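Local structure of type III effector Xcv3220-like C-terminal domain-containing protein (Xanthomonas campestris pv. vesicatoria, 4FC9) at residues A[37-41]-A[162-167]; A[130-135]-A[157-161]. The protein is the C-terminal domain of XopL, a type III effector secreted into plant host cells, where this all-helical domain probably acts as an E3 ubiquitin ligase. All blocks are in the same frame, centred on the assembly; numbering follows the deposited sequence.

Overall arrangement
Both contacts are built on helix 152-171, which receives helix 32-49 at 162-167 (contact 1) and the loop 130-135 at 157-161 (contact 2). Both segments of contact 2 fall between those of contact 1 along the chain, and the contact centres lie about 11 Å apart. Each is partly buried, contact 2 being nearer the centre of the chain (about 4 Å against 8 Å). Contact 1 is helix against helix, with apolar packing beside one salt bridge; in contact 2 an irregular chain offers one carbonyl oxygen to a lysine ammonium and lays a leucine on the helix surface. Thr164 OG1 and Ala131 O, 2.6 Å apart in a probable hydrogen bond, join the two.

Contact 1: A[37-41]-A[162-167]; sequences IEDTA and WKTREL
Segments 37-41 and 162-167 run nearly antiparallel, their axes 10.0 Å apart at closest approach and 167° between directions, with Ala41 CA 5.9 Å from Lys163 CA. They pair helix 32-49 with helix 152-171 in the all-helical fold, and Ile37 packs as a knob into a hole formed by Trp162, Lys163, Glu166 and Leu167. Its two branches divide the work. CG2, set anti to the backbone N by a chi1 of -64°, meets Glu166 CB at 3.8 Å and also lies near Trp162 CZ3 and Leu167 CD2, whereas the longer branch carries CD1 to 3.5 Å from the carbonyl oxygen Glu166 O.

The six-membered end of the Trp162 indole points at helix 32-49. There Ile37 O lies in the ring plane, at the edge, and Thr40 CG2 approaches CH2 obliquely at 3.6 Å; Val184 of the C-terminal loop touches both Thr40 and Trp162. One face of the same ring is overlaid near its rim by Glu166 CG. The Glu166 carboxylate is bound by Arg165 and Arg176, so that charges are paired beside the apolar packing.

Lys163 leans its aliphatic part on the small residue of the opposing helix, CD lying 3.8 Å from Ala41 CB. After a bend at chi3, its NZ forms a salt bridge with Glu38, whose OE1, 2.8 Å away, receives it on the syn lone pair.

Contact 2: A[130-135]-A[157-161]; sequences SAHLGI and KAVQM
Lys157 NZ is gripped by two oxygens, Ser130 O across the contact at 2.8 Å and Gln160 OE1 one helical turn further along its own helix, also at 2.8 Å. The Gln160 amide meets the ammonium almost end-on, with a C=O...N angle of 167°; at Ser130 O the angle is 148° and NZ is tilted from the carbonyl plane. Bends at chi2 and chi3 fold the lysine chain back over the loop, bringing CD to 3.4 Å from His132 O. Ser130 O has a second, weak donor in His132 N, which closes an inverse gamma turn centred on Ala131.

This turn follows directly on helix 112-129 and leads the chain across helix 152-171 of the helical domain. Beyond it, Leu133 lies over the helix surface. Its CD2 meets Lys157 CG at 3.6 Å, the two side chains lying alongside and pointing opposite ways, while CD1 reaches towards Ala158 CB. Met161, a selenomethionine, runs roughly perpendicular to Leu133 with SE 3.8 Å from Leu133 CB, and its CG packs on His132 CB. The chain of Met161 is extended and runs on towards Phe93 of helix 91-101.

The His132 ring, edge-to-face with Phe93, is also tied within the loop: Ile135 CG2 lies over one face, toward its rim, and ND1 accepts a bond from Gly134 N at 2.9 Å.

Contact 1: A[37-41]-A[162-167]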
loop_
_atom_site.group_PDB
_atom_site.type_symbol
_atom_site.label_atom_id
_atom_site.label_comp_id
_atom_site.label_asym_id
_atom_site.label_seq_id
_atom_site.Cartn_x
_atom_site.Cartn_y
_atom_site.Cartn_z
ATOM N N ILE A 37 -11.187 6.363 -2.140
ATOM C CA ILE A 37 -9.859 5.862 -1.809
ATOM C C ILE A 37 -9.190 5.330 -3.074
ATOM O O ILE A 37 -8.035 5.649 -3.365
ATOM C CB ILE A 37 -9.918 4.758 -0.740
ATOM C CG1 ILE A 37 -10.453 5.334 0.573
ATOM C CG2 ILE A 37 -8.549 4.131 -0.538
ATOM C CD1 ILE A 37 -10.730 4.293 1.635
ATOM N N GLU A 38 -9.933 4.531 -3.831
ATOM C CA GLU A 38 -9.433 3.984 -5.081
ATOM C C GLU A 38 -9.083 5.073 -6.092
ATOM O O GLU A 38 -8.012 5.043 -6.688
ATOM C CB GLU A 38 -10.449 3.022 -5.695
ATOM C CG GLU A 38 -10.653 1.729 -4.920
ATOM C CD GLU A 38 -9.416 0.851 -4.881
ATOM O OE1 GLU A 38 -8.492 1.044 -5.704
ATOM O OE2 GLU A 38 -9.369 -0.045 -4.017
ATOM N N ASP A 39 -9.985 6.027 -6.290
ATOM C CA ASP A 39 -9.767 7.060 -7.298
ATOM C C ASP A 39 -8.564 7.919 -6.940
ATOM O O ASP A 39 -7.767 8.280 -7.806
ATOM C CB ASP A 39 -11.013 7.923 -7.472
ATOM C CG ASP A 39 -12.178 7.152 -8.075
ATOM O OD1 ASP A 39 -11.937 6.106 -8.715
ATOM O OD2 ASP A 39 -13.333 7.591 -7.911
ATOM N N THR A 40 -8.430 8.228 -5.657
ATOM C CA THR A 40 -7.302 9.010 -5.172
ATOM C C THR A 40 -5.990 8.243 -5.324
ATOM O O THR A 40 -4.996 8.783 -5.813
ATOM C CB THR A 40 -7.499 9.417 -3.697
ATOM O OG1 THR A 40 -8.632 10.285 -3.585
ATOM C CG2 THR A 40 -6.267 10.131 -3.162
ATOM N N ALA A 41 -5.987 6.985 -4.900
ATOM C CA ALA A 41 -4.799 6.153 -5.028
ATOM C C ALA A 41 -4.335 6.127 -6.480
ATOM O O ALA A 41 -3.151 6.269 -6.763
ATOM C CB ALA A 41 -5.070 4.741 -4.521
ATOM N N TRP A 162 -0.367 4.037 1.123
ATOM C CA TRP A 162 -1.397 5.023 1.392
ATOM C C TRP A 162 -2.767 4.387 1.225
ATOM O O TRP A 162 -3.632 4.532 2.084
ATOM C CB TRP A 162 -1.277 6.247 0.493
ATOM C CG TRP A 162 -2.283 7.293 0.870
ATOM C CD1 TRP A 162 -2.123 8.297 1.782
ATOM C CD2 TRP A 162 -3.622 7.413 0.373
ATOM N NE1 TRP A 162 -3.273 9.046 1.868
ATOM C CE2 TRP A 162 -4.207 8.524 1.013
ATOM C CE3 TRP A 162 -4.378 6.696 -0.561
ATOM C CZ2 TRP A 162 -5.517 8.931 0.750
ATOM C CZ3 TRP A 162 -5.676 7.104 -0.822
ATOM C CH2 TRP A 162 -6.232 8.210 -0.168
ATOM N N LYS A 163 -2.954 3.672 0.120
ATOM C CA LYS A 163 -4.200 2.955 -0.103
ATOM C C LYS A 163 -4.442 1.939 1.000
ATOM O O LYS A 163 -5.539 1.861 1.542
ATOM C CB LYS A 163 -4.201 2.253 -1.456
ATOM C CG LYS A 163 -5.431 1.396 -1.670
ATOM C CD LYS A 163 -5.794 1.317 -3.133
ATOM C CE LYS A 163 -5.599 -0.081 -3.667
ATOM N NZ LYS A 163 -6.022 -0.174 -5.093
ATOM N N THR A 164 -3.407 1.175 1.337
ATOM C CA THR A 164 -3.504 0.143 2.369
ATOM C C THR A 164 -4.019 0.689 3.697
ATOM O O THR A 164 -4.938 0.128 4.286
ATOM C CB THR A 164 -2.150 -0.560 2.596
ATOM O OG1 THR A 164 -1.815 -1.334 1.439
ATOM C CG2 THR A 164 -2.224 -1.483 3.800
ATOM N N ARG A 165 -3.435 1.788 4.163
ATOM C CA ARG A 165 -3.819 2.356 5.450
ATOM C C ARG A 165 -5.214 2.980 5.396
ATOM O O ARG A 165 -5.946 2.966 6.384
ATOM C CB ARG A 165 -2.766 3.357 5.960
ATOM C CG ARG A 165 -2.667 4.643 5.167
ATOM C CD ARG A 165 -1.375 5.410 5.458
ATOM N NE ARG A 165 -1.228 5.836 6.852
ATOM C CZ ARG A 165 -1.823 6.901 7.386
ATOM N NH1 ARG A 165 -2.641 7.650 6.658
ATOM N NH2 ARG A 165 -1.611 7.211 8.655
ATOM N N GLU A 166 -5.597 3.501 4.235
ATOM C CA GLU A 166 -6.934 4.051 4.077
ATOM C C GLU A 166 -7.996 2.945 4.016
ATOM O O GLU A 166 -9.119 3.131 4.482
ATOM C CB GLU A 166 -7.012 4.971 2.853
ATOM C CG GLU A 166 -6.132 6.218 2.966
ATOM C CD GLU A 166 -6.431 7.044 4.205
ATOM O OE1 GLU A 166 -7.619 7.361 4.430
ATOM O OE2 GLU A 166 -5.483 7.369 4.956
ATOM N N LEU A 167 -7.640 1.794 3.453
ATOM C CA LEU A 167 -8.548 0.648 3.444
ATOM C C LEU A 167 -8.728 0.075 4.854
ATOM O O LEU A 167 -9.827 -0.338 5.232
ATOM C CB LEU A 167 -8.070 -0.432 2.467
ATOM C CG LEU A 167 -8.173 -0.100 0.972
ATOM C CD1 LEU A 167 -7.511 -1.175 0.127
ATOM C CD2 LEU A 167 -9.623 0.089 0.545
#

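Contact 2: A[130-135]-A[157-161]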
loop_
_atom_site.group_PDB
_atom_site.type_symbol
_atom_site.label_atom_id
_atom_site.label_comp_id
_atom_site.label_asym_id
_atom_site.label_seq_id
_atom_site.Cartn_x
_atom_site.Cartn_y
_atom_site.Cartn_z
ATOM N N SER A 130 2.269 -7.455 1.098
ATOM C CA SER A 130 3.440 -6.626 0.841
ATOM C C SER A 130 3.105 -5.236 0.296
ATOM O O SER A 130 3.982 -4.533 -0.206
ATOM C CB SER A 130 4.398 -7.348 -0.109
ATOM O OG SER A 130 3.768 -7.640 -1.345
ATOM N N ALA A 131 1.842 -4.837 0.404
ATOM C CA ALA A 131 1.419 -3.510 -0.045
ATOM C C ALA A 131 1.698 -2.449 1.013
ATOM O O ALA A 131 0.804 -1.698 1.399
ATOM C CB ALA A 131 -0.053 -3.518 -0.410
ATOM N N HIS A 132 2.941 -2.394 1.484
ATOM C CA HIS A 132 3.345 -1.393 2.469
ATOM C C HIS A 132 4.862 -1.207 2.512
ATOM O O HIS A 132 5.605 -1.917 1.833
ATOM C CB HIS A 132 2.778 -1.716 3.857
ATOM C CG HIS A 132 3.302 -2.983 4.454
ATOM N ND1 HIS A 132 4.515 -3.053 5.102
ATOM C CD2 HIS A 132 2.773 -4.230 4.516
ATOM C CE1 HIS A 132 4.714 -4.286 5.533
ATOM N NE2 HIS A 132 3.671 -5.019 5.189
ATOM N N LEU A 133 5.311 -0.241 3.307
ATOM C CA LEU A 133 6.706 0.193 3.298
ATOM C C LEU A 133 7.573 -0.533 4.314
ATOM O O LEU A 133 8.722 -0.164 4.523
ATOM C CB LEU A 133 6.795 1.705 3.538
ATOM C CG LEU A 133 6.257 2.627 2.443
ATOM C CD1 LEU A 133 6.126 4.034 2.972
ATOM C CD2 LEU A 133 7.166 2.593 1.228
ATOM N N GLY A 134 7.030 -1.568 4.936
ATOM C CA GLY A 134 7.745 -2.266 5.991
ATOM C C GLY A 134 8.208 -3.659 5.620
ATOM O O GLY A 134 8.569 -4.449 6.491
ATOM N N ILE A 135 8.206 -3.959 4.326
ATOM C CA ILE A 135 8.601 -5.277 3.851
ATOM C C ILE A 135 10.114 -5.468 3.905
ATOM O O ILE A 135 10.878 -4.503 3.885
ATOM C CB ILE A 135 8.095 -5.529 2.421
ATOM C CG1 ILE A 135 8.715 -4.521 1.451
ATOM C CG2 ILE A 135 6.568 -5.457 2.380
ATOM C CD1 ILE A 135 8.366 -4.784 0.002
ATOM N N LYS A 157 5.457 2.423 -4.165
ATOM C CA LYS A 157 5.193 1.621 -2.978
ATOM C C LYS A 157 4.552 2.464 -1.880
ATOM O O LYS A 157 3.673 1.992 -1.164
ATOM C CB LYS A 157 6.455 0.923 -2.462
ATOM C CG LYS A 157 6.214 0.070 -1.214
ATOM C CD LYS A 157 5.250 -1.086 -1.467
ATOM C CE LYS A 157 5.870 -2.128 -2.376
ATOM N NZ LYS A 157 5.016 -3.342 -2.497
ATOM N N ALA A 158 4.983 3.715 -1.753
ATOM C CA ALA A 158 4.412 4.598 -0.744
ATOM C C ALA A 158 2.940 4.870 -1.023
ATOM O O ALA A 158 2.135 4.954 -0.100
ATOM C CB ALA A 158 5.192 5.895 -0.660
ATOM N N VAL A 159 2.588 5.003 -2.296
ATOM C CA VAL A 159 1.190 5.183 -2.686
ATOM C C VAL A 159 0.389 3.924 -2.372
ATOM O O VAL A 159 -0.747 4.005 -1.900
ATOM C CB VAL A 159 1.049 5.545 -4.183
ATOM C CG1 VAL A 159 -0.419 5.582 -4.586
ATOM C CG2 VAL A 159 1.713 6.879 -4.480
ATOM N N GLN A 160 0.993 2.763 -2.620
ATOM C CA GLN A 160 0.383 1.485 -2.253
ATOM C C GLN A 160 0.028 1.470 -0.785
ATOM O O GLN A 160 -1.071 1.063 -0.410
ATOM C CB GLN A 160 1.328 0.314 -2.525
ATOM C CG GLN A 160 1.258 -0.241 -3.920
ATOM C CD GLN A 160 1.720 -1.678 -3.981
ATOM O OE1 GLN A 160 2.796 -2.011 -3.497
ATOM N NE2 GLN A 160 0.903 -2.542 -4.563
HETATM N N MSE A 161 0.969 1.904 0.046
HETATM C CA MSE A 161 0.738 1.907 1.476
HETATM C C MSE A 161 -0.305 2.937 1.868
HETATM O O MSE A 161 -1.052 2.734 2.828
HETATM C CB MSE A 161 2.022 2.143 2.263
HETATM C CG MSE A 161 1.785 1.872 3.739
HETATM SE SE MSE A 161 3.238 2.226 4.895
HETATM C CE MSE A 161 2.234 2.263 6.579
#